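Local coordinates for protein ArCE4A (Arthrobacter sp. AW19M34-1, PDB 5LGC) that probably removes acetyl groups from N-acetylglucosamine units of chitin-like polysaccharides, as a family 4 carbohydrate esterase with a NodB homology domain, at residues A28-D33 against I169-D174; L119-G124 against L138-V143. All coordinates share one frame; numbering follows the deposited sequence.

In the fold
From the N terminus the chain first lays down strand 26-32, most of which, with Asp-33 just after it, forms one side of contact 1. Strand 54-57 pairs with it early, and much later strand 168-173 comes alongside it too. Contact 1 thus closes a long excursion of 135 residues, rich in helix, as neighbouring parallel strands of the main sheet. Within that excursion, contact 2 closes a shorter loop of 13 residues that includes helix 128-131, bringing 119-124 against strand 138-139 and the chain that follows. The two centres lie 10 Å apart. A salt bridge from Arg-120 NH1 to Asp-32 OD1 and a probable hydrogen bond from Ile-169 N to Asp-142 OD1 join them, and both reach the bound sugar units.

Contact 1: residues A28-D33 against I169-D174; sequences ALTFDD and IILMHD. With NAG (2-acetamido-2-deoxy-beta-D-glucopyranose), chain B; NAG (2-acetamido-2-deoxy-beta-D-glucopyranose), chain C.
Strands 28-32 and 169-173 pair in parallel, their local axes 35° apart, with a ladder of N-H to O bonds running from Ile-170 N on Ala-28 O (2.9 Å) to Asp-174 N on Asp-32 O. Leu-29, Phe-31, Ile-170 and Met-172 point to one face of the sheet, where helix 177-192 packs on Leu-29, Phe-31 and Met-172. Phe-31 and Met-172 lie side by side there, and a bend at chi3 (-56°) brings the methionine CE to 3.6 Å from Phe-31 CE1; the sulfur sits obliquely, 5.0 Å from the ring centroid, a Met-aromatic contact.

On the other face, Thr-30 grips Ile-170 O twice: its N bonds to that oxygen, and OG1 reaches it at 2.6 Å from above the carbonyl plane. Arg-120 NH1 also bonds OG1. A valine at Thr-30 would probably leave Ile-170 O with only the backbone donor of this residue and deprive Arg-120 of a partner. Further along, Leu-171 CD1 meets Asp-32 CG at 3.6 Å, crossing at about a right angle, while Arg-120 takes the aspartate's OD1. Asp-33 OD2 stands at the His-173 ring edge, 3.5 Å from CD2, and bonds O3 of the chain B sugar at a doubtfully short distance. The T-F-D-D and L-M-H strand ends, with Asp-32, Asp-33, Leu-171 and His-173 beside the sugars, are consistent with active-site motifs of the distorted beta/alpha barrel of family 4 esterases.

Contact 2: residues L119-G124 against L138-V143; sequences LRPPYG and LVLWDV. With NAG (2-acetamido-2-deoxy-beta-D-glucopyranose), chain B; NAG (2-acetamido-2-deoxy-beta-D-glucopyranose), chain C.
The guanidinium of Arg-120 has the six-membered part of the Trp-141 indole over one face, edge first: Trp-141 CE3 lies 3.6 Å from Arg-120 NE, and the two planes stand 89° apart. At its own edge the guanidinium meets two carbonyls, with NE bonded to Val-139 O (3.1 Å) and NH2 to Leu-140 O (2.8 Å). Both donors approach from above the carbonyl planes, while NH1 turns to Asp-32. This R-P-P-Y-G loop is a signature segment of the family 4 deacetylases, here tied to the chain leaving strand 138-139. The arginine extends from its backbone, then bends at chi3 (-80°), which lets one side chain serve consecutive carbonyls.

Val-139 N bonds to Leu-119 O at 2.8 Å, part of the single bridge that pairs Leu-119 with Leu-138. Beyond it Leu-140 CD1 fills the angle between Pro-121 CG, at 3.8 Å, and Gly-124 CA. Gly-124 also lies against Trp-141 CH2, where a beta carbon would clash. On the sugar side, Trp-141 CZ2 packs 3.5 Å from C6 of the chain C unit, and Tyr-123 N donates an almost straight hydrogen bond (174°) to O7 of the chain B acetamido group, 3.3 Å away.

Contact 1: residues A28-D33 against I169-D174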
loop_
_atom_site.group_PDB
_atom_site.type_symbol
_atom_site.label_atom_id
_atom_site.label_comp_id
_atom_site.label_asym_id
_atom_site.label_seq_id
_atom_site.Cartn_x
_atom_site.Cartn_y
_atom_site.Cartn_z
ATOM N N ALA A 28 -8.377 4.296 2.385
ATOM C CA ALA A 28 -6.962 3.978 2.542
ATOM C C ALA A 28 -6.163 4.298 1.277
ATOM O O ALA A 28 -6.391 3.701 0.225
ATOM C CB ALA A 28 -6.794 2.513 2.914
ATOM N N LEU A 29 -5.230 5.242 1.386
ATOM C CA LEU A 29 -4.294 5.543 0.303
ATOM C C LEU A 29 -3.127 4.573 0.359
ATOM O O LEU A 29 -2.451 4.474 1.379
ATOM C CB LEU A 29 -3.777 6.978 0.400
ATOM C CG LEU A 29 -4.823 8.090 0.459
ATOM C CD1 LEU A 29 -4.146 9.455 0.517
ATOM C CD2 LEU A 29 -5.747 7.994 -0.737
ATOM N N THR A 30 -2.896 3.845 -0.730
ATOM C CA THR A 30 -1.812 2.867 -0.750
ATOM C C THR A 30 -0.839 3.141 -1.887
ATOM O O THR A 30 -1.228 3.611 -2.954
ATOM C CB THR A 30 -2.342 1.427 -0.887
ATOM O OG1 THR A 30 -2.901 1.247 -2.193
ATOM C CG2 THR A 30 -3.410 1.148 0.164
ATOM N N PHE A 31 0.433 2.845 -1.647
ATOM C CA PHE A 31 1.474 3.072 -2.642
ATOM C C PHE A 31 2.294 1.816 -2.862
ATOM O O PHE A 31 2.828 1.235 -1.914
ATOM C CB PHE A 31 2.383 4.225 -2.216
ATOM C CG PHE A 31 1.650 5.514 -2.004
ATOM C CD1 PHE A 31 1.388 6.357 -3.069
ATOM C CD2 PHE A 31 1.198 5.871 -0.744
ATOM C CE1 PHE A 31 0.699 7.545 -2.879
ATOM C CE2 PHE A 31 0.506 7.055 -0.551
ATOM C CZ PHE A 31 0.259 7.892 -1.623
ATOM N N ASP A 32 2.403 1.406 -4.120
ATOM C CA ASP A 32 3.127 0.186 -4.455
ATOM C C ASP A 32 4.506 0.445 -5.053
ATOM O O ASP A 32 4.746 1.497 -5.650
ATOM C CB ASP A 32 2.309 -0.654 -5.435
ATOM C CG ASP A 32 1.160 -1.373 -4.766
ATOM O OD1 ASP A 32 0.658 -0.895 -3.728
ATOM O OD2 ASP A 32 0.759 -2.429 -5.286
ATOM N N ASP A 33 5.393 -0.533 -4.862
ATOM C CA ASP A 33 6.648 -0.680 -5.609
ATOM C C ASP A 33 7.764 0.244 -5.161
ATOM O O ASP A 33 8.797 0.338 -5.818
ATOM C CB ASP A 33 6.419 -0.483 -7.108
ATOM C CG ASP A 33 5.609 -1.600 -7.719
ATOM O OD1 ASP A 33 5.530 -2.671 -7.085
ATOM O OD2 ASP A 33 5.063 -1.408 -8.826
ATOM N N ILE A 169 -10.038 1.196 -0.995
ATOM C CA ILE A 169 -8.590 1.136 -0.997
ATOM C C ILE A 169 -8.100 1.655 -2.342
ATOM O O ILE A 169 -8.401 1.078 -3.382
ATOM C CB ILE A 169 -8.086 -0.291 -0.771
ATOM C CG1 ILE A 169 -8.521 -0.791 0.603
ATOM C CG2 ILE A 169 -6.574 -0.351 -0.929
ATOM C CD1 ILE A 169 -8.205 -2.242 0.847
ATOM N N ILE A 170 -7.358 2.755 -2.324
ATOM C CA ILE A 170 -6.928 3.394 -3.558
ATOM C C ILE A 170 -5.512 2.974 -3.923
ATOM O O ILE A 170 -4.608 3.021 -3.094
ATOM C CB ILE A 170 -7.000 4.923 -3.439
ATOM C CG1 ILE A 170 -8.421 5.352 -3.068
ATOM C CG2 ILE A 170 -6.559 5.588 -4.737
ATOM C CD1 ILE A 170 -8.571 6.840 -2.894
ATOM N N LEU A 171 -5.326 2.549 -5.168
ATOM C CA LEU A 171 -4.020 2.084 -5.603
ATOM C C LEU A 171 -3.246 3.164 -6.341
ATOM O O LEU A 171 -3.679 3.665 -7.381
ATOM C CB LEU A 171 -4.153 0.852 -6.498
ATOM C CG LEU A 171 -2.841 0.437 -7.166
ATOM C CD1 LEU A 171 -1.813 -0.000 -6.138
ATOM C CD2 LEU A 171 -3.076 -0.663 -8.191
ATOM N N MET A 172 -2.092 3.508 -5.789
ATOM C CA MET A 172 -1.163 4.422 -6.429
ATOM C C MET A 172 0.215 3.793 -6.412
ATOM O O MET A 172 0.435 2.786 -5.735
ATOM C CB MET A 172 -1.160 5.777 -5.722
ATOM C CG MET A 172 -2.271 6.702 -6.195
ATOM S SD MET A 172 -2.533 8.109 -5.104
ATOM C CE MET A 172 -2.827 7.265 -3.554
ATOM N N HIS A 173 1.146 4.364 -7.161
ATOM C CA HIS A 173 2.480 3.791 -7.206
ATOM C C HIS A 173 3.549 4.795 -6.816
ATOM O O HIS A 173 3.624 5.892 -7.362
ATOM C CB HIS A 173 2.771 3.222 -8.593
ATOM C CG HIS A 173 1.969 2.003 -8.916
ATOM N ND1 HIS A 173 0.630 2.057 -9.238
ATOM C CD2 HIS A 173 2.312 0.693 -8.948
ATOM C CE1 HIS A 173 0.186 0.833 -9.468
ATOM N NE2 HIS A 173 1.185 -0.013 -9.296
ATOM N N ASP A 174 4.378 4.394 -5.863
ATOM C CA ASP A 174 5.489 5.208 -5.402
ATOM C C ASP A 174 6.698 4.966 -6.308
ATOM O O ASP A 174 7.723 4.427 -5.881
ATOM C CB ASP A 174 5.804 4.885 -3.937
ATOM C CG ASP A 174 7.000 5.655 -3.408
ATOM O OD1 ASP A 174 7.384 6.673 -4.027
ATOM O OD2 ASP A 174 7.561 5.229 -2.379
HETATM C C1 NAG B . 0.672 -3.033 -12.545
HETATM C C2 NAG B . 1.569 -3.400 -11.466
HETATM C C3 NAG B . 2.638 -2.289 -11.439
HETATM C C4 NAG B . 3.409 -2.435 -12.716
HETATM C C5 NAG B . 2.424 -2.254 -13.878
HETATM C C6 NAG B . 3.196 -2.404 -15.193
HETATM C C7 NAG B . 1.057 -3.880 -9.071
HETATM C C8 NAG B . 0.023 -3.611 -7.981
HETATM N N2 NAG B . 0.761 -3.314 -10.241
HETATM O O3 NAG B . 3.505 -2.436 -10.315
HETATM O O4 NAG B . 4.402 -1.399 -12.801
HETATM O O5 NAG B . 1.375 -3.232 -13.817
HETATM O O6 NAG B . 3.802 -3.701 -15.252
HETATM O O7 NAG B . 1.942 -4.715 -8.914
HETATM C C1 NAG C . -4.205 -4.348 -13.980
HETATM C C2 NAG C . -3.063 -4.283 -15.003
HETATM C C3 NAG C . -1.778 -4.672 -14.290
HETATM C C4 NAG C . -1.554 -3.684 -13.163
HETATM C C5 NAG C . -2.731 -3.789 -12.194
HETATM C C6 NAG C . -2.491 -2.878 -10.985
HETATM C C7 NAG C . -3.522 -6.539 -15.985
HETATM C C8 NAG C . -3.807 -7.267 -17.296
HETATM N N2 NAG C . -3.349 -5.206 -16.121
HETATM O O1 NAG C . -5.431 -3.937 -14.590
HETATM O O3 NAG C . -0.682 -4.601 -15.214
HETATM O O4 NAG C . -0.370 -4.003 -12.457
HETATM O O5 NAG C . -3.955 -3.462 -12.885
HETATM O O6 NAG C . -2.349 -1.523 -11.419
HETATM O O7 NAG C . -3.444 -7.173 -14.931
#

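Contact 2: residues L119-G124 against L138-V143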
loop_
_atom_site.group_PDB
_atom_site.type_symbol
_atom_site.label_atom_id
_atom_site.label_comp_id
_atom_site.label_asym_id
_atom_site.label_seq_id
_atom_site.Cartn_x
_atom_site.Cartn_y
_atom_site.Cartn_z
ATOM N N LEU A 119 -0.095 -8.501 2.571
ATOM C CA LEU A 119 0.606 -8.655 1.300
ATOM C C LEU A 119 -0.319 -8.283 0.149
ATOM O O LEU A 119 -1.498 -8.638 0.153
ATOM C CB LEU A 119 1.121 -10.094 1.132
ATOM C CG LEU A 119 2.013 -10.398 -0.078
ATOM C CD1 LEU A 119 3.041 -11.464 0.265
ATOM C CD2 LEU A 119 1.185 -10.835 -1.276
ATOM N N ARG A 120 0.216 -7.567 -0.837
ATOM C CA ARG A 120 -0.517 -7.335 -2.081
ATOM C C ARG A 120 0.130 -8.129 -3.210
ATOM O O ARG A 120 1.307 -7.957 -3.498
ATOM C CB ARG A 120 -0.558 -5.845 -2.427
ATOM C CG ARG A 120 -1.259 -5.511 -3.746
ATOM C CD ARG A 120 -1.433 -4.002 -3.910
ATOM N NE ARG A 120 -2.564 -3.473 -3.148
ATOM C CZ ARG A 120 -2.721 -2.193 -2.821
ATOM N NH1 ARG A 120 -1.809 -1.293 -3.166
ATOM N NH2 ARG A 120 -3.787 -1.811 -2.129
ATOM N N PRO A 121 -0.639 -9.026 -3.843
ATOM C CA PRO A 121 -0.071 -9.804 -4.951
ATOM C C PRO A 121 0.212 -8.938 -6.177
ATOM O O PRO A 121 -0.641 -8.139 -6.569
ATOM C CB PRO A 121 -1.155 -10.846 -5.248
ATOM C CG PRO A 121 -2.425 -10.254 -4.712
ATOM C CD PRO A 121 -2.019 -9.425 -3.519
ATOM N N PRO A 122 1.413 -9.078 -6.761
ATOM C CA PRO A 122 1.781 -8.347 -7.977
ATOM C C PRO A 122 0.779 -8.565 -9.104
ATOM O O PRO A 122 0.335 -9.694 -9.320
ATOM C CB PRO A 122 3.151 -8.935 -8.332
ATOM C CG PRO A 122 3.723 -9.321 -7.007
ATOM C CD PRO A 122 2.547 -9.850 -6.222
ATOM N N TYR A 123 0.418 -7.480 -9.788
ATOM C CA TYR A 123 -0.531 -7.502 -10.904
ATOM C C TYR A 123 -1.926 -7.931 -10.466
ATOM O O TYR A 123 -2.804 -8.144 -11.298
ATOM C CB TYR A 123 -0.008 -8.405 -12.027
ATOM C CG TYR A 123 1.453 -8.140 -12.300
ATOM C CD1 TYR A 123 1.857 -6.949 -12.887
ATOM C CD2 TYR A 123 2.433 -9.056 -11.930
ATOM C CE1 TYR A 123 3.195 -6.684 -13.119
ATOM C CE2 TYR A 123 3.775 -8.797 -12.158
ATOM C CZ TYR A 123 4.149 -7.608 -12.752
ATOM O OH TYR A 123 5.480 -7.342 -12.981
ATOM N N GLY A 124 -2.128 -8.027 -9.153
ATOM C CA GLY A 124 -3.402 -8.441 -8.594
ATOM C C GLY A 124 -3.674 -9.911 -8.848
ATOM O O GLY A 124 -4.774 -10.405 -8.600
ATOM N N LEU A 138 -4.378 -11.095 1.941
ATOM C CA LEU A 138 -4.076 -10.474 0.661
ATOM C C LEU A 138 -4.899 -9.212 0.505
ATOM O O LEU A 138 -6.116 -9.238 0.651
ATOM C CB LEU A 138 -4.350 -11.433 -0.499
ATOM C CG LEU A 138 -3.240 -12.415 -0.868
ATOM C CD1 LEU A 138 -3.038 -13.449 0.229
ATOM C CD2 LEU A 138 -3.571 -13.090 -2.197
ATOM N N VAL A 139 -4.231 -8.103 0.218
ATOM C CA VAL A 139 -4.925 -6.830 0.075
ATOM C C VAL A 139 -4.849 -6.338 -1.358
ATOM O O VAL A 139 -3.769 -6.063 -1.877
ATOM C CB VAL A 139 -4.342 -5.748 1.003
ATOM C CG1 VAL A 139 -5.134 -4.466 0.865
ATOM C CG2 VAL A 139 -4.349 -6.223 2.443
ATOM N N LEU A 140 -6.006 -6.230 -2.000
ATOM C CA LEU A 140 -6.056 -5.719 -3.357
ATOM C C LEU A 140 -6.448 -4.245 -3.311
ATOM O O LEU A 140 -5.951 -3.496 -2.471
ATOM C CB LEU A 140 -7.029 -6.539 -4.214
ATOM C CG LEU A 140 -6.595 -7.945 -4.668
ATOM C CD1 LEU A 140 -5.308 -7.895 -5.470
ATOM C CD2 LEU A 140 -6.455 -8.928 -3.510
ATOM N N TRP A 141 -7.339 -3.830 -4.202
ATOM C CA TRP A 141 -7.768 -2.437 -4.268
ATOM C C TRP A 141 -9.131 -2.367 -4.929
ATOM O O TRP A 141 -9.539 -3.306 -5.613
ATOM C CB TRP A 141 -6.758 -1.596 -5.054
ATOM C CG TRP A 141 -6.537 -2.142 -6.420
ATOM C CD1 TRP A 141 -7.255 -1.855 -7.543
ATOM C CD2 TRP A 141 -5.553 -3.107 -6.806
ATOM N NE1 TRP A 141 -6.773 -2.572 -8.606
ATOM C CE2 TRP A 141 -5.727 -3.348 -8.182
ATOM C CE3 TRP A 141 -4.536 -3.784 -6.123
ATOM C CZ2 TRP A 141 -4.926 -4.239 -8.890
ATOM C CZ3 TRP A 141 -3.739 -4.670 -6.829
ATOM C CH2 TRP A 141 -3.939 -4.888 -8.198
ATOM N N ASP A 142 -9.848 -1.263 -4.747
ATOM C CA ASP A 142 -11.101 -1.120 -5.476
ATOM C C ASP A 142 -11.057 0.120 -6.360
ATOM O O ASP A 142 -11.908 0.304 -7.228
ATOM C CB ASP A 142 -12.295 -1.069 -4.524
ATOM C CG ASP A 142 -12.326 0.192 -3.703
ATOM O OD1 ASP A 142 -11.277 0.549 -3.128
ATOM O OD2 ASP A 142 -13.397 0.833 -3.642
ATOM N N VAL A 143 -10.053 0.960 -6.148
ATOM C CA VAL A 143 -9.845 2.113 -7.012
ATOM C C VAL A 143 -8.451 2.059 -7.623
ATOM O O VAL A 143 -7.445 2.144 -6.918
ATOM C CB VAL A 143 -10.022 3.453 -6.253
ATOM C CG1 VAL A 143 -9.838 4.625 -7.204
ATOM C CG2 VAL A 143 -11.397 3.520 -5.600
HETATM C C1 NAG B . 0.672 -3.033 -12.545
HETATM C C2 NAG B . 1.569 -3.400 -11.466
HETATM C C3 NAG B . 2.638 -2.289 -11.439
HETATM C C4 NAG B . 3.409 -2.435 -12.716
HETATM C C5 NAG B . 2.424 -2.254 -13.878
HETATM C C6 NAG B . 3.196 -2.404 -15.193
HETATM C C7 NAG B . 1.057 -3.880 -9.071
HETATM C C8 NAG B . 0.023 -3.611 -7.981
HETATM N N2 NAG B . 0.761 -3.314 -10.241
HETATM O O3 NAG B . 3.505 -2.436 -10.315
HETATM O O4 NAG B . 4.402 -1.399 -12.801
HETATM O O5 NAG B . 1.375 -3.232 -13.817
HETATM O O6 NAG B . 3.802 -3.701 -15.252
HETATM O O7 NAG B . 1.942 -4.715 -8.914
HETATM C C1 NAG C . -4.205 -4.348 -13.980
HETATM C C2 NAG C . -3.063 -4.283 -15.003
HETATM C C3 NAG C . -1.778 -4.672 -14.290
HETATM C C4 NAG C . -1.554 -3.684 -13.163
HETATM C C5 NAG C . -2.731 -3.789 -12.194
HETATM C C6 NAG C . -2.491 -2.878 -10.985
HETATM C C7 NAG C . -3.522 -6.539 -15.985
HETATM C C8 NAG C . -3.807 -7.267 -17.296
HETATM N N2 NAG C . -3.349 -5.206 -16.121
HETATM O O1 NAG C . -5.431 -3.937 -14.590
HETATM O O3 NAG C . -0.682 -4.601 -15.214
HETATM O O4 NAG C . -0.370 -4.003 -12.457
HETATM O O5 NAG C . -3.955 -3.462 -12.885
HETATM O O6 NAG C . -2.349 -1.523 -11.419
HETATM O O7 NAG C . -3.444 -7.173 -14.931
#